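Local coordinates for protein putative oxidoreductase (Salmonella enterica subsp. enterica serovar Typhimurium, PDB 3NX4) that binds NADP and, as a medium-chain dehydrogenase/reductase family member, probably acts as an NADPH-dependent acryloyl-CoA reductase, at residues A[83-87]-A[121-126]; A[231-237]-A[257-263]; A[1-5]-A[16-22]. Residue numbers count along the deposited sequence, not the author numbering.

Contact 1 of 3, residues A[83-87]-A[121-126]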
ATOM      1  N   VAL A  83      -8.145 -20.068 -27.272  1.00 33.01           N
ATOM      2  CA  VAL A  83      -7.380 -19.044 -26.552  1.00 32.01           C
ATOM      3  C   VAL A  83      -8.271 -17.973 -25.930  1.00 39.47           C
ATOM      4  O   VAL A  83      -9.445 -17.834 -26.280  1.00 35.46           O
ATOM      5  CB  VAL A  83      -6.387 -18.319 -27.488  1.00 33.62           C
ATOM      6  CG1 VAL A  83      -5.358 -19.299 -28.045  1.00 33.08           C
ATOM      7  CG2 VAL A  83      -7.148 -17.619 -28.616  1.00 34.78           C
ATOM      8  N   LEU A  84      -7.707 -17.212 -24.998  1.00 37.45           N
ATOM      9  CA  LEU A  84      -8.417 -16.067 -24.450  1.00 33.28           C
ATOM     10  C   LEU A  84      -7.470 -14.882 -24.389  1.00 31.42           C
ATOM     11  O   LEU A  84      -6.260 -15.043 -24.469  1.00 33.00           O
ATOM     12  CB  LEU A  84      -8.995 -16.386 -23.061  1.00 34.11           C
ATOM     13  CG  LEU A  84      -8.040 -16.636 -21.887  1.00 29.61           C
ATOM     14  CD1 LEU A  84      -7.432 -15.328 -21.377  1.00 32.93           C
ATOM     15  CD2 LEU A  84      -8.806 -17.323 -20.753  1.00 27.62           C
ATOM     16  N   LEU A  85      -8.026 -13.688 -24.263  1.00 32.12           N
ATOM     17  CA  LEU A  85      -7.204 -12.504 -24.084  1.00 34.57           C
ATOM     18  C   LEU A  85      -7.929 -11.512 -23.190  1.00 33.41           C
ATOM     19  O   LEU A  85      -9.126 -11.279 -23.345  1.00 27.78           O
ATOM     20  CB  LEU A  85      -6.867 -11.857 -25.434  1.00 30.69           C
ATOM     21  CG  LEU A  85      -6.077 -10.540 -25.438  1.00 32.85           C
ATOM     22  CD1 LEU A  85      -5.248 -10.393 -26.735  1.00 31.75           C
ATOM     23  CD2 LEU A  85      -6.991  -9.336 -25.243  1.00 29.79           C
ATOM     24  N   THR A  86      -7.191 -10.942 -22.247  1.00 31.58           N
ATOM     25  CA  THR A  86      -7.650  -9.771 -21.516  1.00 33.06           C
ATOM     26  C   THR A  86      -6.501  -8.765 -21.466  1.00 27.06           C
ATOM     27  O   THR A  86      -5.333  -9.146 -21.297  1.00 32.22           O
ATOM     28  CB  THR A  86      -8.115 -10.110 -20.064  1.00 29.03           C
ATOM     29  OG1 THR A  86      -6.997 -10.549 -19.278  1.00 33.78           O
ATOM     30  CG2 THR A  86      -9.179 -11.206 -20.072  1.00 28.57           C
ATOM     31  N   GLY A  87      -6.820  -7.486 -21.640  1.00 31.91           N
ATOM     32  CA  GLY A  87      -5.859  -6.431 -21.341  1.00 29.11           C
ATOM     33  C   GLY A  87      -4.850  -6.140 -22.431  1.00 35.68           C
ATOM     34  O   GLY A  87      -5.173  -6.190 -23.620  1.00 38.94           O
ATOM     35  N   ALA A 121     -14.715 -18.349 -19.588  1.00 30.59           N
ATOM     36  CA  ALA A 121     -13.526 -17.509 -19.570  1.00 28.34           C
ATOM     37  C   ALA A 121     -13.922 -16.044 -19.682  1.00 30.37           C
ATOM     38  O   ALA A 121     -13.268 -15.166 -19.117  1.00 29.10           O
ATOM     39  CB  ALA A 121     -12.572 -17.897 -20.719  1.00 24.13           C
HETATM   40  N   MSE A 122     -14.998 -15.785 -20.415  1.00 27.74           N
HETATM   41  CA  MSE A 122     -15.455 -14.417 -20.650  1.00 30.72           C
HETATM   42  C   MSE A 122     -16.468 -13.941 -19.599  1.00 29.88           C
HETATM   43  O   MSE A 122     -16.569 -12.745 -19.330  1.00 31.40           O
HETATM   44  CB  MSE A 122     -16.014 -14.265 -22.066  1.00 25.48           C
HETATM   45  CG  MSE A 122     -14.913 -14.297 -23.142  1.00 23.38           C
HETATM   46 SE   MSE A 122     -13.702 -12.802 -22.882  0.75 33.11          SE
HETATM   47  CE  MSE A 122     -12.185 -13.742 -22.067  1.00 28.00           C
ATOM     48  N   ILE A 123     -17.207 -14.866 -19.004  1.00 24.01           N
ATOM     49  CA  ILE A 123     -17.979 -14.506 -17.814  1.00 22.93           C
ATOM     50  C   ILE A 123     -17.003 -13.960 -16.768  1.00 28.81           C
ATOM     51  O   ILE A 123     -17.294 -12.982 -16.079  1.00 26.55           O
ATOM     52  CB  ILE A 123     -18.794 -15.689 -17.263  1.00 29.09           C
ATOM     53  CG1 ILE A 123     -19.888 -16.082 -18.276  1.00 28.86           C
ATOM     54  CG2 ILE A 123     -19.422 -15.324 -15.883  1.00 28.09           C
ATOM     55  CD1 ILE A 123     -20.719 -17.273 -17.865  1.00 31.31           C
ATOM     56  N   ILE A 124     -15.828 -14.577 -16.678  1.00 29.21           N
ATOM     57  CA  ILE A 124     -14.765 -14.051 -15.824  1.00 26.16           C
ATOM     58  C   ILE A 124     -14.252 -12.724 -16.380  1.00 28.65           C
ATOM     59  O   ILE A 124     -14.410 -11.675 -15.744  1.00 27.05           O
ATOM     60  CB  ILE A 124     -13.613 -15.056 -15.679  1.00 32.85           C
ATOM     61  CG1 ILE A 124     -14.108 -16.314 -14.958  1.00 27.82           C
ATOM     62  CG2 ILE A 124     -12.422 -14.429 -14.921  1.00 27.41           C
ATOM     63  CD1 ILE A 124     -13.144 -17.490 -15.082  1.00 29.47           C
ATOM     64  N   GLY A 125     -13.649 -12.765 -17.568  1.00 27.77           N
ATOM     65  CA  GLY A 125     -13.183 -11.560 -18.233  1.00 31.96           C
ATOM     66  C   GLY A 125     -12.160 -10.776 -17.416  1.00 26.23           C
ATOM     67  O   GLY A 125     -11.584 -11.291 -16.466  1.00 27.09           O
ATOM     68  N   THR A 126     -11.949  -9.520 -17.784  1.00 26.71           N
ATOM     69  CA  THR A 126     -11.050  -8.658 -17.030  1.00 31.05           C
ATOM     70  C   THR A 126     -11.508  -8.477 -15.576  1.00 28.65           C
ATOM     71  O   THR A 126     -10.691  -8.450 -14.673  1.00 28.78           O
ATOM     72  CB  THR A 126     -10.888  -7.283 -17.710  1.00 34.35           C
ATOM     73  OG1 THR A 126     -10.045  -7.424 -18.854  1.00 34.29           O
ATOM     74  CG2 THR A 126     -10.238  -6.286 -16.769  1.00 31.32           C
TER
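Helix residues 121-126 run beside residues 83-87, whose first four form a strand, and nearly parallel to them: the axes of strand 83-86 and helix 121-126 cross at -22° and approach to 8.9 Å. No hydrogen bond links the two segments, so van der Waals packing of buried groups holds them together. Start at Ala121, whose small CB meets the side chain of Leu84, with Leu84 CD2 3.8 Å from Ala121 CB. Selenomethionine Met122 leaves the helix sideways but bends back to the strand; its CE lies 4.1 Å from Leu85 O, 4.3 Å from Leu84 CB and 4.4 Å from Thr86 CG2. One turn on, Gly125 N still bonds to Ala121 O (2.9 Å). Thr86 CG2 lies 4.0 Å from Gly125 C, on the helix backbone. At Thr126 the backbones draw closest, with CA of Thr86 and CA of Thr126 5.7 Å apart and Thr86 CB 3.5 Å from Thr126 OG1. That hydroxyl is hydrogen-bonded to Asp64, and Thr126 touches the bound NADP, so this end of the contact lies at the cofactor pocket. Around the pair, strand 82-86 is hydrogen-bonded to strands 64-72 and 110-111, Trp279 of helix 272-285 packs on Leu84 and Thr86, and Leu320 of strand 318-322 meets Met122.

Contact 2 of 3, residues A[231-237]-A[257-263]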
HETATM    1  N   MSE A 231      -9.283  -0.194   8.730  1.00 24.99           N
HETATM    2  CA  MSE A 231      -8.471  -1.415   8.640  1.00 22.48           C
HETATM    3  C   MSE A 231      -7.896  -1.836   9.993  1.00 24.78           C
HETATM    4  O   MSE A 231      -7.438  -0.994  10.785  1.00 24.83           O
HETATM    5  CB  MSE A 231      -7.319  -1.243   7.636  1.00 25.97           C
HETATM    6  CG  MSE A 231      -7.772  -0.912   6.219  1.00 23.72           C
HETATM    7 SE   MSE A 231      -9.060  -2.204   5.477  0.75 25.35          SE
HETATM    8  CE  MSE A 231      -8.050  -3.856   5.701  1.00 21.91           C
ATOM      9  N   ASN A 232      -7.902  -3.140  10.249  1.00 24.65           N
ATOM     10  CA  ASN A 232      -7.185  -3.675  11.395  1.00 23.06           C
ATOM     11  C   ASN A 232      -5.699  -3.323  11.280  1.00 24.13           C
ATOM     12  O   ASN A 232      -5.173  -3.146  10.185  1.00 22.76           O
ATOM     13  CB  ASN A 232      -7.286  -5.203  11.437  1.00 25.57           C
ATOM     14  CG  ASN A 232      -8.673  -5.709  11.788  1.00 29.70           C
ATOM     15  OD1 ASN A 232      -9.546  -4.957  12.226  1.00 27.68           O
ATOM     16  ND2 ASN A 232      -8.867  -7.008  11.625  1.00 28.62           N
ATOM     17  N   TYR A 233      -5.019  -3.241  12.413  1.00 24.69           N
ATOM     18  CA  TYR A 233      -3.565  -3.148  12.393  1.00 23.94           C
ATOM     19  C   TYR A 233      -2.952  -4.252  11.509  1.00 27.25           C
ATOM     20  O   TYR A 233      -3.283  -5.434  11.660  1.00 24.31           O
ATOM     21  CB  TYR A 233      -3.041  -3.246  13.821  1.00 23.64           C
ATOM     22  CG  TYR A 233      -1.577  -2.950  13.920  1.00 24.28           C
ATOM     23  CD1 TYR A 233      -0.631  -3.936  13.637  1.00 25.72           C
ATOM     24  CD2 TYR A 233      -1.132  -1.689  14.295  1.00 28.52           C
ATOM     25  CE1 TYR A 233       0.728  -3.665  13.722  1.00 24.54           C
ATOM     26  CE2 TYR A 233       0.233  -1.411  14.394  1.00 29.03           C
ATOM     27  CZ  TYR A 233       1.151  -2.407  14.105  1.00 27.40           C
ATOM     28  OH  TYR A 233       2.502  -2.140  14.195  1.00 28.91           O
ATOM     29  N   GLY A 234      -2.071  -3.872  10.580  1.00 22.96           N
ATOM     30  CA  GLY A 234      -1.458  -4.829   9.660  1.00 22.79           C
ATOM     31  C   GLY A 234      -2.375  -5.318   8.534  1.00 25.83           C
ATOM     32  O   GLY A 234      -2.029  -6.227   7.781  1.00 27.21           O
ATOM     33  N   GLY A 235      -3.549  -4.710   8.409  1.00 23.70           N
ATOM     34  CA  GLY A 235      -4.493  -5.083   7.360  1.00 22.26           C
ATOM     35  C   GLY A 235      -4.009  -4.699   5.966  1.00 24.40           C
ATOM     36  O   GLY A 235      -3.090  -3.893   5.826  1.00 27.64           O
ATOM     37  N   CYS A 236      -4.621  -5.286   4.936  1.00 21.01           N
ATOM     38  CA  CYS A 236      -4.271  -4.975   3.549  1.00 20.29           C
ATOM     39  C   CYS A 236      -5.497  -4.634   2.704  1.00 23.66           C
ATOM     40  O   CYS A 236      -6.492  -5.357   2.707  1.00 22.72           O
ATOM     41  CB  CYS A 236      -3.543  -6.163   2.906  1.00 21.37           C
ATOM     42  SG  CYS A 236      -3.109  -5.908   1.123  1.00 26.74           S
ATOM     43  N   VAL A 237      -5.412  -3.538   1.966  1.00 25.95           N
ATOM     44  CA  VAL A 237      -6.431  -3.214   0.987  1.00 19.58           C
ATOM     45  C   VAL A 237      -5.881  -3.433  -0.417  1.00 26.12           C
ATOM     46  O   VAL A 237      -4.863  -2.848  -0.779  1.00 27.70           O
ATOM     47  CB  VAL A 237      -6.852  -1.737   1.073  1.00 23.56           C
ATOM     48  CG1 VAL A 237      -7.940  -1.453   0.015  1.00 23.14           C
ATOM     49  CG2 VAL A 237      -7.344  -1.396   2.467  1.00 27.00           C
ATOM     50  N   LEU A 257       0.386   4.535  11.635  1.00 27.84           N
ATOM     51  CA  LEU A 257      -0.048   4.172  12.986  1.00 27.73           C
ATOM     52  C   LEU A 257      -0.567   2.732  13.022  1.00 27.47           C
ATOM     53  O   LEU A 257      -0.548   2.080  14.062  1.00 31.89           O
ATOM     54  CB  LEU A 257      -1.135   5.128  13.497  1.00 30.03           C
ATOM     55  CG  LEU A 257      -0.719   6.573  13.774  1.00 36.62           C
ATOM     56  CD1 LEU A 257      -1.878   7.387  14.333  1.00 42.63           C
ATOM     57  CD2 LEU A 257       0.451   6.591  14.733  1.00 39.77           C
ATOM     58  N   ARG A 258      -1.012   2.227  11.883  1.00 21.71           N
ATOM     59  CA  ARG A 258      -1.588   0.891  11.864  1.00 24.32           C
ATOM     60  C   ARG A 258      -0.930  -0.072  10.883  1.00 23.75           C
ATOM     61  O   ARG A 258      -1.421  -1.187  10.694  1.00 23.14           O
ATOM     62  CB  ARG A 258      -3.097   0.964  11.610  1.00 23.40           C
ATOM     63  CG  ARG A 258      -3.884   1.497  12.810  1.00 26.56           C
ATOM     64  CD  ARG A 258      -5.397   1.388  12.566  1.00 26.21           C
ATOM     65  NE  ARG A 258      -6.154   1.903  13.706  1.00 30.88           N
ATOM     66  CZ  ARG A 258      -7.430   2.269  13.653  1.00 28.86           C
ATOM     67  NH1 ARG A 258      -8.110   2.171  12.511  1.00 28.76           N
ATOM     68  NH2 ARG A 258      -8.028   2.724  14.748  1.00 27.66           N
ATOM     69  N   ASN A 259       0.167   0.363  10.264  1.00 25.80           N
ATOM     70  CA  ASN A 259       0.955  -0.513   9.398  1.00 26.54           C
ATOM     71  C   ASN A 259       0.111  -1.124   8.276  1.00 27.21           C
ATOM     72  O   ASN A 259       0.312  -2.266   7.881  1.00 22.49           O
ATOM     73  CB  ASN A 259       1.597  -1.624  10.227  1.00 24.36           C
ATOM     74  CG  ASN A 259       2.956  -2.038   9.694  1.00 32.23           C
ATOM     75  OD1 ASN A 259       3.988  -1.471  10.079  1.00 30.29           O
ATOM     76  ND2 ASN A 259       2.966  -3.021   8.790  1.00 28.49           N
ATOM     77  N   VAL A 260      -0.827  -0.348   7.757  1.00 23.66           N
ATOM     78  CA  VAL A 260      -1.682  -0.815   6.673  1.00 23.78           C
ATOM     79  C   VAL A 260      -0.941  -0.864   5.326  1.00 28.82           C
ATOM     80  O   VAL A 260      -0.134   0.014   5.023  1.00 23.66           O
ATOM     81  CB  VAL A 260      -2.955   0.081   6.558  1.00 26.76           C
ATOM     82  CG1 VAL A 260      -3.682  -0.162   5.259  1.00 22.88           C
ATOM     83  CG2 VAL A 260      -3.875  -0.135   7.765  1.00 23.45           C
ATOM     84  N   ARG A 261      -1.229  -1.893   4.524  1.00 21.77           N
ATOM     85  CA  ARG A 261      -0.731  -1.966   3.157  1.00 20.96           C
ATOM     86  C   ARG A 261      -1.846  -1.600   2.193  1.00 26.75           C
ATOM     87  O   ARG A 261      -2.962  -2.130   2.288  1.00 23.67           O
ATOM     88  CB  ARG A 261      -0.264  -3.381   2.824  1.00 22.68           C
ATOM     89  CG  ARG A 261       0.147  -3.569   1.353  1.00 24.51           C
ATOM     90  CD  ARG A 261       0.662  -4.994   1.067  1.00 21.60           C
ATOM     91  NE  ARG A 261       1.857  -5.333   1.841  1.00 24.32           N
ATOM     92  CZ  ARG A 261       2.478  -6.514   1.789  1.00 24.11           C
ATOM     93  NH1 ARG A 261       2.015  -7.487   1.010  1.00 21.34           N
ATOM     94  NH2 ARG A 261       3.555  -6.736   2.531  1.00 25.36           N
ATOM     95  N   LEU A 262      -1.556  -0.690   1.275  1.00 23.43           N
ATOM     96  CA  LEU A 262      -2.458  -0.444   0.146  1.00 23.37           C
ATOM     97  C   LEU A 262      -1.766  -0.955  -1.111  1.00 25.56           C
ATOM     98  O   LEU A 262      -0.803  -0.353  -1.588  1.00 24.83           O
ATOM     99  CB  LEU A 262      -2.800   1.046   0.025  1.00 24.93           C
ATOM    100  CG  LEU A 262      -3.582   1.511  -1.205  1.00 24.74           C
ATOM    101  CD1 LEU A 262      -4.947   0.799  -1.298  1.00 24.97           C
ATOM    102  CD2 LEU A 262      -3.759   3.018  -1.170  1.00 26.46           C
ATOM    103  N   GLN A 263      -2.228  -2.097  -1.614  1.00 22.24           N
ATOM    104  CA  GLN A 263      -1.665  -2.690  -2.816  1.00 24.14           C
ATOM    105  C   GLN A 263      -2.513  -2.349  -4.039  1.00 27.76           C
ATOM    106  O   GLN A 263      -3.672  -2.767  -4.146  1.00 26.07           O
ATOM    107  CB  GLN A 263      -1.589  -4.206  -2.682  1.00 25.27           C
ATOM    108  CG  GLN A 263      -1.083  -4.887  -3.968  1.00 25.82           C
ATOM    109  CD  GLN A 263       0.371  -4.524  -4.281  1.00 27.39           C
ATOM    110  OE1 GLN A 263       1.273  -4.817  -3.499  1.00 28.28           O
ATOM    111  NE2 GLN A 263       0.592  -3.866  -5.414  1.00 25.96           N
TER
HETATM  112  O   HOH W   1      -6.909   1.692   9.894  1.00 27.83           O
HETATM  113  O   HOH W   2       4.424  -3.009  12.528  1.00 40.86           O
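Tyr233, Val237 and Arg258 bury the most surface here. Tyr233 sits in the type II turn from Asn232 to Gly235, one face of its ring over Arg258 O and Asn259 CB (Tyr233 CZ to Asn259 CB, 4.0 Å). Beside it, Gly234 N donates to Arg258 O (2.8 Å). Tyr233 OH is hydrogen-bonded to Asp266 of the second subunit. Arg258 runs its side chain past Tyr233 to Met231, CD 3.6 Å from Met231 O; a water bridges that carbonyl to Arg258 NH1, while NH2 holds Glu208 O. At Val237 the joining is a parallel ladder: Val237 N to Arg261 O (2.8 Å) and Gln263 N to Val237 O (2.9 Å) follow Arg261 N to Gly235 O (3.0 Å), and Val237 CB packs 4.0 Å from Leu262 CD1. An antiparallel strand of the second subunit extends the sheet. Within this chain these are the last two strands of the six-stranded parallel Rossmann sheet, order 3-2-1-4-5-6, the fold that binds NADP.

Contact 3 of 3, residues A[1-5]-A[16-22]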
HETATM    1  N   MSE A   1     -16.874  -9.581 -42.099  1.00 60.52           N
HETATM    2  CA  MSE A   1     -17.016  -9.730 -40.647  1.00 65.27           C
HETATM    3  C   MSE A   1     -17.822  -8.596 -40.005  1.00 66.95           C
HETATM    4  O   MSE A   1     -17.927  -7.502 -40.557  1.00 74.79           O
HETATM    5  CB  MSE A   1     -15.644  -9.843 -39.973  1.00 67.39           C
HETATM    6  CG  MSE A   1     -14.692  -8.692 -40.293  1.00 75.21           C
HETATM    7 SE   MSE A   1     -13.148  -8.587 -39.095  0.75 67.23          SE
HETATM    8  CE  MSE A   1     -14.082  -8.273 -37.403  1.00 47.24           C
ATOM      9  N   GLN A   2     -18.489  -8.898 -38.894  1.00 54.18           N
ATOM     10  CA  GLN A   2     -19.170  -7.894 -38.090  1.00 57.28           C
ATOM     11  C   GLN A   2     -18.461  -7.370 -36.924  1.00 59.60           C
ATOM     12  O   GLN A   2     -17.963  -8.230 -36.207  1.00 54.58           O
ATOM     13  CB  GLN A   2     -20.489  -8.527 -37.646  1.00 65.28           C
ATOM     14  CG  GLN A   2     -21.589  -7.533 -37.342  1.00 88.90           C
ATOM     15  CD  GLN A   2     -22.849  -8.195 -36.802  1.00101.58           C
ATOM     16  OE1 GLN A   2     -23.896  -7.559 -36.683  1.00104.09           O
ATOM     17  NE2 GLN A   2     -22.749  -9.477 -36.465  1.00106.56           N
ATOM     18  N   ALA A   3     -18.414  -6.082 -36.633  1.00 49.98           N
ATOM     19  CA  ALA A   3     -17.803  -5.601 -35.412  1.00 57.00           C
ATOM     20  C   ALA A   3     -18.484  -4.354 -34.862  1.00 59.56           C
ATOM     21  O   ALA A   3     -19.087  -3.593 -35.606  1.00 57.08           O
ATOM     22  CB  ALA A   3     -16.342  -5.325 -35.649  1.00 55.03           C
ATOM     23  N   LEU A   4     -18.365  -4.132 -33.559  1.00 54.70           N
ATOM     24  CA  LEU A   4     -18.892  -2.923 -32.962  1.00 47.12           C
ATOM     25  C   LEU A   4     -17.843  -1.853 -33.190  1.00 53.22           C
ATOM     26  O   LEU A   4     -16.687  -2.031 -32.841  1.00 56.38           O
ATOM     27  CB  LEU A   4     -19.166  -3.117 -31.473  1.00 47.54           C
ATOM     28  CG  LEU A   4     -19.316  -1.886 -30.582  1.00 49.66           C
ATOM     29  CD1 LEU A   4     -20.312  -0.909 -31.135  1.00 53.28           C
ATOM     30  CD2 LEU A   4     -19.692  -2.283 -29.170  1.00 44.47           C
ATOM     31  N   ILE A   5     -18.250  -0.743 -33.781  1.00 52.97           N
ATOM     32  CA  ILE A   5     -17.322   0.312 -34.141  1.00 55.58           C
ATOM     33  C   ILE A   5     -17.586   1.624 -33.443  1.00 59.95           C
ATOM     34  O   ILE A   5     -18.716   2.063 -33.359  1.00 56.61           O
ATOM     35  CB  ILE A   5     -17.350   0.573 -35.652  1.00 61.80           C
ATOM     36  CG1 ILE A   5     -16.828  -0.645 -36.407  1.00 65.92           C
ATOM     37  CG2 ILE A   5     -16.538   1.798 -35.985  1.00 58.88           C
ATOM     38  CD1 ILE A   5     -15.343  -0.790 -36.366  1.00 62.76           C
ATOM     39  N   SER A  16     -21.813   1.787 -33.215  1.00 59.34           N
ATOM     40  CA  SER A  16     -22.731   1.036 -34.045  1.00 62.66           C
ATOM     41  C   SER A  16     -22.101  -0.247 -34.510  1.00 55.31           C
ATOM     42  O   SER A  16     -20.904  -0.308 -34.701  1.00 58.00           O
ATOM     43  CB  SER A  16     -23.072   1.856 -35.281  1.00 68.87           C
ATOM     44  OG  SER A  16     -21.912   2.035 -36.064  1.00 72.88           O
ATOM     45  N   VAL A  17     -22.905  -1.270 -34.722  1.00 50.19           N
ATOM     46  CA  VAL A  17     -22.378  -2.499 -35.265  1.00 53.32           C
ATOM     47  C   VAL A  17     -22.285  -2.325 -36.775  1.00 59.58           C
ATOM     48  O   VAL A  17     -23.219  -1.855 -37.420  1.00 62.60           O
ATOM     49  CB  VAL A  17     -23.231  -3.705 -34.910  1.00 57.21           C
ATOM     50  CG1 VAL A  17     -22.704  -4.934 -35.592  1.00 56.44           C
ATOM     51  CG2 VAL A  17     -23.257  -3.902 -33.411  1.00 55.77           C
ATOM     52  N   GLN A  18     -21.141  -2.696 -37.327  1.00 59.90           N
ATOM     53  CA  GLN A  18     -20.868  -2.542 -38.743  1.00 62.84           C
ATOM     54  C   GLN A  18     -20.237  -3.783 -39.327  1.00 68.35           C
ATOM     55  O   GLN A  18     -19.765  -4.658 -38.614  1.00 69.28           O
ATOM     56  CB  GLN A  18     -19.942  -1.359 -38.992  1.00 67.23           C
ATOM     57  CG  GLN A  18     -20.526  -0.010 -38.664  1.00 71.94           C
ATOM     58  CD  GLN A  18     -19.616   1.118 -39.074  1.00 81.64           C
ATOM     59  OE1 GLN A  18     -18.816   0.974 -39.991  1.00 86.68           O
ATOM     60  NE2 GLN A  18     -19.741   2.253 -38.409  1.00 82.31           N
ATOM     61  N   HIS A  19     -20.254  -3.847 -40.646  1.00 75.72           N
ATOM     62  CA  HIS A  19     -19.612  -4.915 -41.375  1.00 82.48           C
ATOM     63  C   HIS A  19     -18.344  -4.335 -41.963  1.00 76.94           C
ATOM     64  O   HIS A  19     -18.323  -3.195 -42.408  1.00 75.95           O
ATOM     65  CB  HIS A  19     -20.512  -5.446 -42.478  1.00 98.02           C
ATOM     66  CG  HIS A  19     -21.495  -6.460 -42.002  1.00112.64           C
ATOM     67  ND1 HIS A  19     -21.355  -7.806 -42.258  1.00119.36           N
ATOM     68  CD2 HIS A  19     -22.623  -6.329 -41.268  1.00118.47           C
ATOM     69  CE1 HIS A  19     -22.363  -8.460 -41.709  1.00122.75           C
ATOM     70  NE2 HIS A  19     -23.144  -7.587 -41.101  1.00122.57           N
ATOM     71  N   LEU A  20     -17.273  -5.108 -41.909  1.00 75.55           N
ATOM     72  CA  LEU A  20     -15.999  -4.667 -42.439  1.00 78.62           C
ATOM     73  C   LEU A  20     -15.222  -5.844 -42.962  1.00 81.00           C
ATOM     74  O   LEU A  20     -15.563  -6.991 -42.693  1.00 78.68           O
ATOM     75  CB  LEU A  20     -15.188  -3.902 -41.397  1.00 74.64           C
ATOM     76  CG  LEU A  20     -14.841  -4.616 -40.103  1.00 71.31           C
ATOM     77  CD1 LEU A  20     -13.765  -3.855 -39.381  1.00 72.15           C
ATOM     78  CD2 LEU A  20     -16.078  -4.727 -39.258  1.00 72.52           C
ATOM     79  N   GLU A  21     -14.203  -5.559 -43.758  1.00 81.58           N
ATOM     80  CA  GLU A  21     -13.338  -6.606 -44.264  1.00 82.04           C
ATOM     81  C   GLU A  21     -12.270  -6.960 -43.242  1.00 68.67           C
ATOM     82  O   GLU A  21     -11.718  -6.098 -42.579  1.00 65.04           O
ATOM     83  CB  GLU A  21     -12.710  -6.220 -45.599  1.00 96.36           C
ATOM     84  CG  GLU A  21     -13.620  -6.458 -46.784  1.00108.72           C
ATOM     85  CD  GLU A  21     -13.969  -7.919 -46.976  1.00117.66           C
ATOM     86  OE1 GLU A  21     -13.661  -8.741 -46.087  1.00119.18           O
ATOM     87  OE2 GLU A  21     -14.560  -8.248 -48.024  1.00122.80           O
ATOM     88  N   GLU A  22     -11.956  -8.240 -43.176  1.00 56.40           N
ATOM     89  CA  GLU A  22     -11.003  -8.768 -42.225  1.00 60.15           C
ATOM     90  C   GLU A  22      -9.655  -8.104 -42.430  1.00 64.86           C
ATOM     91  O   GLU A  22      -8.897  -7.913 -41.491  1.00 62.54           O
ATOM     92  CB  GLU A  22     -10.890 -10.279 -42.404  1.00 68.80           C
ATOM     93  CG  GLU A  22      -9.977 -10.957 -41.428  1.00 70.14           C
ATOM     94  CD  GLU A  22     -10.071 -12.456 -41.498  1.00 71.35           C
ATOM     95  OE1 GLU A  22     -11.083 -12.966 -42.005  1.00 75.39           O
ATOM     96  OE2 GLU A  22      -9.137 -13.129 -41.041  1.00 71.82           O
TER
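Six backbone hydrogen bonds tie the N-terminal residues 1-5 to residues 16-22 in antiparallel register. They come as three reciprocal pairs: Met1 N to Leu20 O (3.0 Å) with Leu20 N to Met1 O (2.8 Å), Ala3 N to Gln18 O with Gln18 N to Ala3 O (both 2.8 Å), and Ile5 N to Ser16 O (2.8 Å) with Ser16 N to Ile5 O (3.1 Å). Between them fall the non-hydrogen-bonded pairs Gln2-His19 and Leu4-Val17, where CA-H...O contacts occur, such as His19 CA to Met1 O at 3.2 Å and Gln2 CA to Gln18 O at 3.3 Å. Apolar packing gathers round Leu20, whose CD2 reaches Ala3 CB (3.7 Å) and whose CG lies 4.1 Å from Met1 CG; selenomethionine Met1 runs on to put SE 3.8 Å from Glu22 CA. On the face with Leu4 and Val17, Gln2 CG sits over one face of the His19 ring, 4.1 Å from His19 NE2; on the other, Gln18 NE2 is hydrogen-bonded to Ser16 OG (3.2 Å) while standing 4.0 Å from Ile5 CB. The two segments belong to the β-hairpin of strands 2-8 and 13-19. Its first strand is further bonded through the backbones of Gln2 and Leu4 to Glu100 and Leu98, and Ala3 and Ile5 rest on Ile60 in a neighbouring loop.

Along the chain the contacts follow one another without interleaving: contact 3, then contact 1, then contact 2. Contact 3 is the N-terminal hairpin, contact 1 sets strand 82-86 of the mixed sheet in the GroES-like part against helix 118-140, and contact 2 joins the last two strands of the parallel sheet, which continues across the dimer interface. Centres of contacts 1 and 3 are 21 Å apart, those of 1 and 2 31 Å, and those of 2 and 3 48 Å, the last two on opposite sides of the chain's centre. None touch. Helix 118-140 links two of them, since its later residues Ala137 and Leu138 pack on contact 2. Contact 1 lies by the cofactor, where Thr126 touches the bound NADP.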